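Local coordinates for cation-transporting ATPase, E1-E2 family protein (PDB 4F2F) that binds copper(I) through its cupredoxin-fold metal-binding domain and probably exports the ion from the cell at the expense of ATP, at residues Glu53-Ile61 with Ile73-Glu84. Residues are numbered along the deposited sequence; the frame is centred on the assembly and turned at random.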
ATOM      1  N   GLU A  53      10.543   4.443   4.733  1.00 14.19           N
ATOM      2  CA  GLU A  53      10.138   3.055   4.940  1.00 14.86           C
ATOM      3  C   GLU A  53       8.646   2.862   4.697  1.00 15.97           C
ATOM      4  O   GLU A  53       7.856   3.795   4.841  1.00 15.56           O
ATOM      5  CB  GLU A  53      10.525   2.582   6.348  1.00 15.22           C
ATOM      6  CG  GLU A  53      12.022   2.367   6.527  1.00 15.07           C
ATOM      7  CD  GLU A  53      12.462   2.448   7.976  1.00 18.49           C
ATOM      8  OE1 GLU A  53      11.594   2.597   8.862  1.00 19.25           O
ATOM      9  OE2 GLU A  53      13.684   2.368   8.226  1.00 23.27           O
ATOM     10  N   ILE A  54       8.285   1.642   4.316  1.00 13.88           N
ATOM     11  CA  ILE A  54       6.899   1.254   4.095  1.00 13.50           C
ATOM     12  C   ILE A  54       6.548   0.141   5.071  1.00 15.26           C
ATOM     13  O   ILE A  54       7.243  -0.877   5.137  1.00 14.91           O
ATOM     14  CB  ILE A  54       6.690   0.733   2.660  1.00 15.39           C
ATOM     15  CG1 ILE A  54       7.173   1.764   1.639  1.00 16.34           C
ATOM     16  CG2 ILE A  54       5.227   0.367   2.426  1.00 18.62           C
ATOM     17  CD1 ILE A  54       7.379   1.194   0.251  1.00 18.60           C
ATOM     18  N   LEU A  55       5.473   0.329   5.827  1.00 13.65           N
ATOM     19  CA  LEU A  55       5.102  -0.621   6.870  1.00 15.21           C
ATOM     20  C   LEU A  55       3.727  -1.236   6.642  1.00 15.52           C
ATOM     21  O   LEU A  55       2.722  -0.527   6.571  1.00 14.59           O
ATOM     22  CB  LEU A  55       5.146   0.056   8.248  1.00 15.16           C
ATOM     23  CG  LEU A  55       4.683  -0.769   9.453  1.00 16.20           C
ATOM     24  CD1 LEU A  55       5.577  -1.980   9.668  1.00 17.67           C
ATOM     25  CD2 LEU A  55       4.635   0.091  10.710  1.00 18.11           C
ATOM     26  N   PHE A  56       3.701  -2.558   6.514  1.00 16.99           N
ATOM     27  CA  PHE A  56       2.464  -3.332   6.546  1.00 15.90           C
ATOM     28  C   PHE A  56       2.558  -4.280   7.739  1.00 19.23           C
ATOM     29  O   PHE A  56       2.927  -5.444   7.592  1.00 18.63           O
ATOM     30  CB  PHE A  56       2.288  -4.132   5.250  1.00 17.06           C
ATOM     31  CG  PHE A  56       1.788  -3.318   4.080  1.00 17.07           C
ATOM     32  CD1 PHE A  56       0.519  -3.536   3.566  1.00 16.63           C
ATOM     33  CD2 PHE A  56       2.586  -2.353   3.482  1.00 15.69           C
ATOM     34  CE1 PHE A  56       0.049  -2.802   2.488  1.00 16.66           C
ATOM     35  CE2 PHE A  56       2.123  -1.615   2.402  1.00 18.37           C
ATOM     36  CZ  PHE A  56       0.853  -1.841   1.904  1.00 16.60           C
ATOM     37  N   GLU A  57       2.233  -3.765   8.921  1.00 17.61           N
ATOM     38  CA  GLU A  57       2.491  -4.465  10.177  1.00 18.41           C
ATOM     39  C   GLU A  57       1.856  -5.852  10.230  1.00 19.99           C
ATOM     40  O   GLU A  57       2.463  -6.802  10.722  1.00 21.75           O
ATOM     41  CB  GLU A  57       2.000  -3.625  11.362  1.00 18.77           C
ATOM     42  CG  GLU A  57       2.445  -4.129  12.727  1.00 23.64           C
ATOM     43  CD  GLU A  57       3.755  -3.515  13.178  1.00 29.50           C
ATOM     44  OE1 GLU A  57       3.785  -2.291  13.433  1.00 29.72           O
ATOM     45  OE2 GLU A  57       4.760  -4.253  13.269  1.00 40.21           O
ATOM     46  N   GLU A  58       0.635  -5.967   9.721  1.00 20.58           N
ATOM     47  CA  GLU A  58      -0.112  -7.213   9.832  1.00 21.90           C
ATOM     48  C   GLU A  58       0.399  -8.285   8.875  1.00 23.50           C
ATOM     49  O   GLU A  58       0.034  -9.452   8.992  1.00 29.01           O
ATOM     50  CB  GLU A  58      -1.596  -6.951   9.606  1.00 28.68           C
ATOM     51  CG  GLU A  58      -2.107  -5.777  10.411  1.00 29.75           C
ATOM     52  CD  GLU A  58      -3.543  -5.441  10.103  1.00 37.18           C
ATOM     53  OE1 GLU A  58      -4.359  -6.378   9.980  1.00 34.52           O
ATOM     54  OE2 GLU A  58      -3.857  -4.238   9.983  1.00 38.78           O
ATOM     55  N   GLU A  59       1.243  -7.882   7.931  1.00 19.29           N
ATOM     56  CA  GLU A  59       1.868  -8.820   7.008  1.00 20.33           C
ATOM     57  C   GLU A  59       3.335  -9.032   7.367  1.00 19.60           C
ATOM     58  O   GLU A  59       4.038  -9.791   6.705  1.00 23.53           O
ATOM     59  CB  GLU A  59       1.734  -8.320   5.566  1.00 20.52           C
ATOM     60  CG  GLU A  59       0.302  -8.265   5.068  1.00 23.69           C
ATOM     61  CD  GLU A  59      -0.334  -9.639   4.971  1.00 24.16           C
ATOM     62  OE1 GLU A  59       0.404 -10.627   4.773  1.00 31.16           O
ATOM     63  OE2 GLU A  59      -1.573  -9.735   5.096  1.00 32.30           O
ATOM     64  N   GLY A  60       3.787  -8.359   8.422  1.00 22.38           N
ATOM     65  CA  GLY A  60       5.165  -8.467   8.866  1.00 22.79           C
ATOM     66  C   GLY A  60       6.129  -7.835   7.883  1.00 24.98           C
ATOM     67  O   GLY A  60       7.304  -8.202   7.819  1.00 24.22           O
ATOM     68  N   ILE A  61       5.626  -6.876   7.115  1.00 21.04           N
ATOM     69  CA  ILE A  61       6.419  -6.223   6.081  1.00 19.57           C
ATOM     70  C   ILE A  61       6.922  -4.858   6.542  1.00 17.31           C
ATOM     71  O   ILE A  61       6.153  -4.028   7.026  1.00 18.42           O
ATOM     72  CB  ILE A  61       5.618  -6.072   4.773  1.00 17.81           C
ATOM     73  CG1 ILE A  61       5.347  -7.452   4.164  1.00 21.87           C
ATOM     74  CG2 ILE A  61       6.361  -5.183   3.777  1.00 18.13           C
ATOM     75  CD1 ILE A  61       4.426  -7.429   2.964  1.00 21.09           C
ATOM     76  N   ILE A  73       5.550  -3.972  -2.978  1.00 16.87           N
ATOM     77  CA  ILE A  73       5.187  -4.725  -1.786  1.00 19.38           C
ATOM     78  C   ILE A  73       4.301  -5.897  -2.190  1.00 19.92           C
ATOM     79  O   ILE A  73       3.230  -5.699  -2.766  1.00 18.19           O
ATOM     80  CB  ILE A  73       4.440  -3.841  -0.771  1.00 17.44           C
ATOM     81  CG1 ILE A  73       5.292  -2.628  -0.389  1.00 20.64           C
ATOM     82  CG2 ILE A  73       4.058  -4.652   0.459  1.00 21.34           C
ATOM     83  CD1 ILE A  73       6.592  -2.976   0.308  1.00 21.62           C
ATOM     84  N   ARG A  74       4.750  -7.115  -1.903  1.00 20.16           N
ATOM     85  CA  ARG A  74       4.025  -8.303  -2.346  1.00 23.70           C
ATOM     86  C   ARG A  74       3.507  -9.166  -1.201  1.00 23.05           C
ATOM     87  O   ARG A  74       4.250  -9.539  -0.294  1.00 26.36           O
ATOM     88  CB  ARG A  74       4.894  -9.160  -3.268  1.00 26.40           C
ATOM     89  CG  ARG A  74       5.211  -8.519  -4.603  1.00 31.82           C
ATOM     90  CD  ARG A  74       5.876  -9.523  -5.526  1.00 31.33           C
ATOM     91  NE  ARG A  74       5.082 -10.741  -5.644  1.00 38.10           N
ATOM     92  CZ  ARG A  74       5.537 -11.965  -5.388  1.00 37.85           C
ATOM     93  NH1 ARG A  74       6.794 -12.144  -5.006  1.00 43.88           N
ATOM     94  NH2 ARG A  74       4.733 -13.010  -5.522  1.00 42.42           N
ATOM     95  N   PHE A  75       2.219  -9.477  -1.259  1.00 23.31           N
ATOM     96  CA  PHE A  75       1.616 -10.447  -0.358  1.00 22.20           C
ATOM     97  C   PHE A  75       0.268 -10.899  -0.902  1.00 21.20           C
ATOM     98  O   PHE A  75      -0.294 -10.271  -1.800  1.00 20.69           O
ATOM     99  CB  PHE A  75       1.498  -9.893   1.073  1.00 22.72           C
ATOM    100  CG  PHE A  75       0.571  -8.709   1.213  1.00 21.82           C
ATOM    101  CD1 PHE A  75       1.040  -7.413   1.048  1.00 23.68           C
ATOM    102  CD2 PHE A  75      -0.762  -8.894   1.547  1.00 22.59           C
ATOM    103  CE1 PHE A  75       0.190  -6.326   1.192  1.00 22.53           C
ATOM    104  CE2 PHE A  75      -1.615  -7.815   1.692  1.00 23.90           C
ATOM    105  CZ  PHE A  75      -1.140  -6.529   1.514  1.00 22.10           C
ATOM    106  N   THR A  76      -0.234 -12.010  -0.377  1.00 22.33           N
ATOM    107  CA  THR A  76      -1.558 -12.485  -0.738  1.00 20.89           C
ATOM    108  C   THR A  76      -2.480 -12.282   0.455  1.00 24.75           C
ATOM    109  O   THR A  76      -2.373 -12.992   1.455  1.00 25.51           O
ATOM    110  CB  THR A  76      -1.535 -13.970  -1.147  1.00 23.96           C
ATOM    111  OG1 THR A  76      -0.605 -14.155  -2.221  1.00 24.84           O
ATOM    112  CG2 THR A  76      -2.919 -14.429  -1.595  1.00 25.54           C
ATOM    113  N   PRO A  77      -3.373 -11.285   0.364  1.00 23.75           N
ATOM    114  CA  PRO A  77      -4.300 -10.968   1.457  1.00 25.58           C
ATOM    115  C   PRO A  77      -5.227 -12.142   1.757  1.00 27.43           C
ATOM    116  O   PRO A  77      -5.848 -12.677   0.841  1.00 26.01           O
ATOM    117  CB  PRO A  77      -5.097  -9.775   0.912  1.00 28.22           C
ATOM    118  CG  PRO A  77      -4.909  -9.819  -0.573  1.00 25.19           C
ATOM    119  CD  PRO A  77      -3.542 -10.381  -0.787  1.00 25.50           C
ATOM    120  N   GLN A  78      -5.307 -12.535   3.025  1.00 25.07           N
ATOM    121  CA  GLN A  78      -6.115 -13.685   3.421  1.00 28.20           C
ATOM    122  C   GLN A  78      -7.196 -13.322   4.434  1.00 32.18           C
ATOM    123  O   GLN A  78      -8.197 -14.028   4.560  1.00 34.83           O
ATOM    124  CB  GLN A  78      -5.227 -14.796   3.989  1.00 30.34           C
ATOM    125  CG  GLN A  78      -4.168 -15.319   3.027  1.00 35.39           C
ATOM    126  CD  GLN A  78      -4.760 -16.039   1.830  1.00 35.18           C
ATOM    127  OE1 GLN A  78      -5.974 -16.040   1.623  1.00 35.36           O
ATOM    128  NE2 GLN A  78      -3.899 -16.662   1.033  1.00 31.92           N
ATOM    129  N   GLU A  79      -6.989 -12.230   5.163  1.00 28.21           N
ATOM    130  CA  GLU A  79      -7.957 -11.795   6.168  1.00 24.59           C
ATOM    131  C   GLU A  79      -8.821 -10.634   5.673  1.00 25.76           C
ATOM    132  O   GLU A  79      -8.310  -9.599   5.243  1.00 22.86           O
ATOM    133  CB  GLU A  79      -7.256 -11.419   7.477  1.00 28.47           C
ATOM    134  CG  GLU A  79      -8.210 -10.956   8.572  1.00 28.20           C
ATOM    135  CD  GLU A  79      -7.528 -10.795   9.918  1.00 37.28           C
ATOM    136  OE1 GLU A  79      -7.608  -9.692  10.499  1.00 40.41           O
ATOM    137  OE2 GLU A  79      -6.921 -11.775  10.400  1.00 45.79           O
ATOM    138  N   LEU A  80     -10.135 -10.818   5.741  1.00 23.68           N
ATOM    139  CA  LEU A  80     -11.087  -9.809   5.297  1.00 21.98           C
ATOM    140  C   LEU A  80     -11.060  -8.576   6.192  1.00 20.10           C
ATOM    141  O   LEU A  80     -10.647  -8.649   7.350  1.00 22.23           O
ATOM    142  CB  LEU A  80     -12.501 -10.392   5.275  1.00 24.32           C
ATOM    143  CG  LEU A  80     -12.747 -11.563   4.329  1.00 26.35           C
ATOM    144  CD1 LEU A  80     -14.096 -12.209   4.614  1.00 37.91           C
ATOM    145  CD2 LEU A  80     -12.666 -11.104   2.882  1.00 25.83           C
ATOM    146  N   GLY A  81     -11.502  -7.447   5.649  1.00 22.32           N
ATOM    147  CA  GLY A  81     -11.650  -6.234   6.431  1.00 22.85           C
ATOM    148  C   GLY A  81     -10.645  -5.141   6.121  1.00 23.88           C
ATOM    149  O   GLY A  81      -9.864  -5.236   5.173  1.00 22.54           O
ATOM    150  N   ARG A  82     -10.679  -4.091   6.936  1.00 21.32           N
ATOM    151  CA  ARG A  82      -9.788  -2.947   6.784  1.00 20.16           C
ATOM    152  C   ARG A  82      -8.501  -3.151   7.577  1.00 20.94           C
ATOM    153  O   ARG A  82      -8.538  -3.507   8.758  1.00 23.76           O
ATOM    154  CB  ARG A  82     -10.494  -1.679   7.267  1.00 23.19           C
ATOM    155  CG  ARG A  82      -9.667  -0.408   7.169  1.00 20.51           C
ATOM    156  CD  ARG A  82     -10.167   0.622   8.171  1.00 21.70           C
ATOM    157  NE  ARG A  82      -9.609   1.950   7.937  1.00 21.11           N
ATOM    158  CZ  ARG A  82      -8.444   2.372   8.418  1.00 23.67           C
ATOM    159  NH1 ARG A  82      -7.695   1.565   9.158  1.00 22.89           N
ATOM    160  NH2 ARG A  82      -8.024   3.603   8.153  1.00 25.30           N
ATOM    161  N   HIS A  83      -7.368  -2.919   6.921  1.00 18.78           N
ATOM    162  CA  HIS A  83      -6.057  -3.058   7.543  1.00 20.51           C
ATOM    163  C   HIS A  83      -5.234  -1.808   7.269  1.00 20.07           C
ATOM    164  O   HIS A  83      -5.390  -1.174   6.227  1.00 20.68           O
ATOM    165  CB  HIS A  83      -5.330  -4.282   6.987  1.00 19.09           C
ATOM    166  CG  HIS A  83      -6.152  -5.532   7.008  1.00 22.46           C
ATOM    167  ND1 HIS A  83      -6.380  -6.251   8.159  1.00 22.45           N
ATOM    168  CD2 HIS A  83      -6.801  -6.189   6.019  1.00 21.98           C
ATOM    169  CE1 HIS A  83      -7.139  -7.296   7.881  1.00 22.84           C
ATOM    170  NE2 HIS A  83      -7.406  -7.282   6.588  1.00 20.95           N
ATOM    171  N   GLU A  84      -4.354  -1.455   8.198  1.00 18.54           N
ATOM    172  CA  GLU A  84      -3.559  -0.243   8.050  1.00 17.92           C
ATOM    173  C   GLU A  84      -2.197  -0.510   7.419  1.00 16.82           C
ATOM    174  O   GLU A  84      -1.563  -1.534   7.685  1.00 17.92           O
ATOM    175  CB  GLU A  84      -3.377   0.445   9.408  1.00 16.46           C
ATOM    176  CG  GLU A  84      -2.406   1.625   9.399  1.00 17.60           C
ATOM    177  CD  GLU A  84      -2.257   2.268  10.768  1.00 20.89           C
ATOM    178  OE1 GLU A  84      -1.113   2.371  11.260  1.00 20.66           O
ATOM    179  OE2 GLU A  84      -3.283   2.677  11.350  1.00 23.06           O
TER
HETATM  180  O   HOH W   1       0.752  -1.301   9.224  1.00 22.30           O
HETATM  181  O   HOH W   2      -0.698  -4.292   7.557  1.00 23.34           O
HETATM  182  O   HOH W   3      -2.707 -12.123   4.784  1.00 34.05           O
HETATM  183  O   HOH W   4      -0.063 -13.008   3.276  1.00 36.92           O
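In this cupredoxin beta sandwich, the strand-and-turn piece 53-61 lies beside one strand of 73-84 and across the sandwich from the other: strand 53-56 pairs with strand 81-87 in one sheet, while strand 70-75 faces it from the other. Between the sheets the contact is apolar. I73 lays CG2 over one face of the F56 ring, 4.3 Å from the ring centroid and shifted toward its rim, and the same methyl meets I61 CD1. I54 CG2 packs alongside I73 CG1, continuing the apolar row. F56 CD1 comes to 3.7 Å from F75 CE1, the two ring planes inclined at 56°; Y96 of strand 93-99 meets both rings. F75 CG stands between its own backbone N and carbonyl carbon (chi1 65°), which turns a face of the ring to E59. There E59 CG sits over the centre, 3.8 Å from the F75 centroid, and a bend at chi2 lays the carboxylate nearly parallel to the ring. One water lies within bonding distance of E59 OE1 and T76 O, another of E59 OE2 while accepting from Q78 N. Beyond F56 the chain turns through a short 3-10 segment into a G1 beta bulge, where F56 O accepts from both E59 N and I61 N. At this turn the extended E58 side chain reaches H83, whose ND1 gives a short bond, 2.7 Å, to E58 OE1. That oxygen is met on its syn side, but the bond is bent (133°), with ND1 out of the carboxylate plane and OE1 tilted from the imidazole plane. E58 OE2 takes a weak bond from E84 N, and two waters join E84 O to E57 N and E58 N. H83 NE2 donates to E79 O at 2.8 Å. With both ring nitrogens engaged, the rotation of the imidazole is fixed, and the E58 carboxylate would probably stabilise a protonated H83.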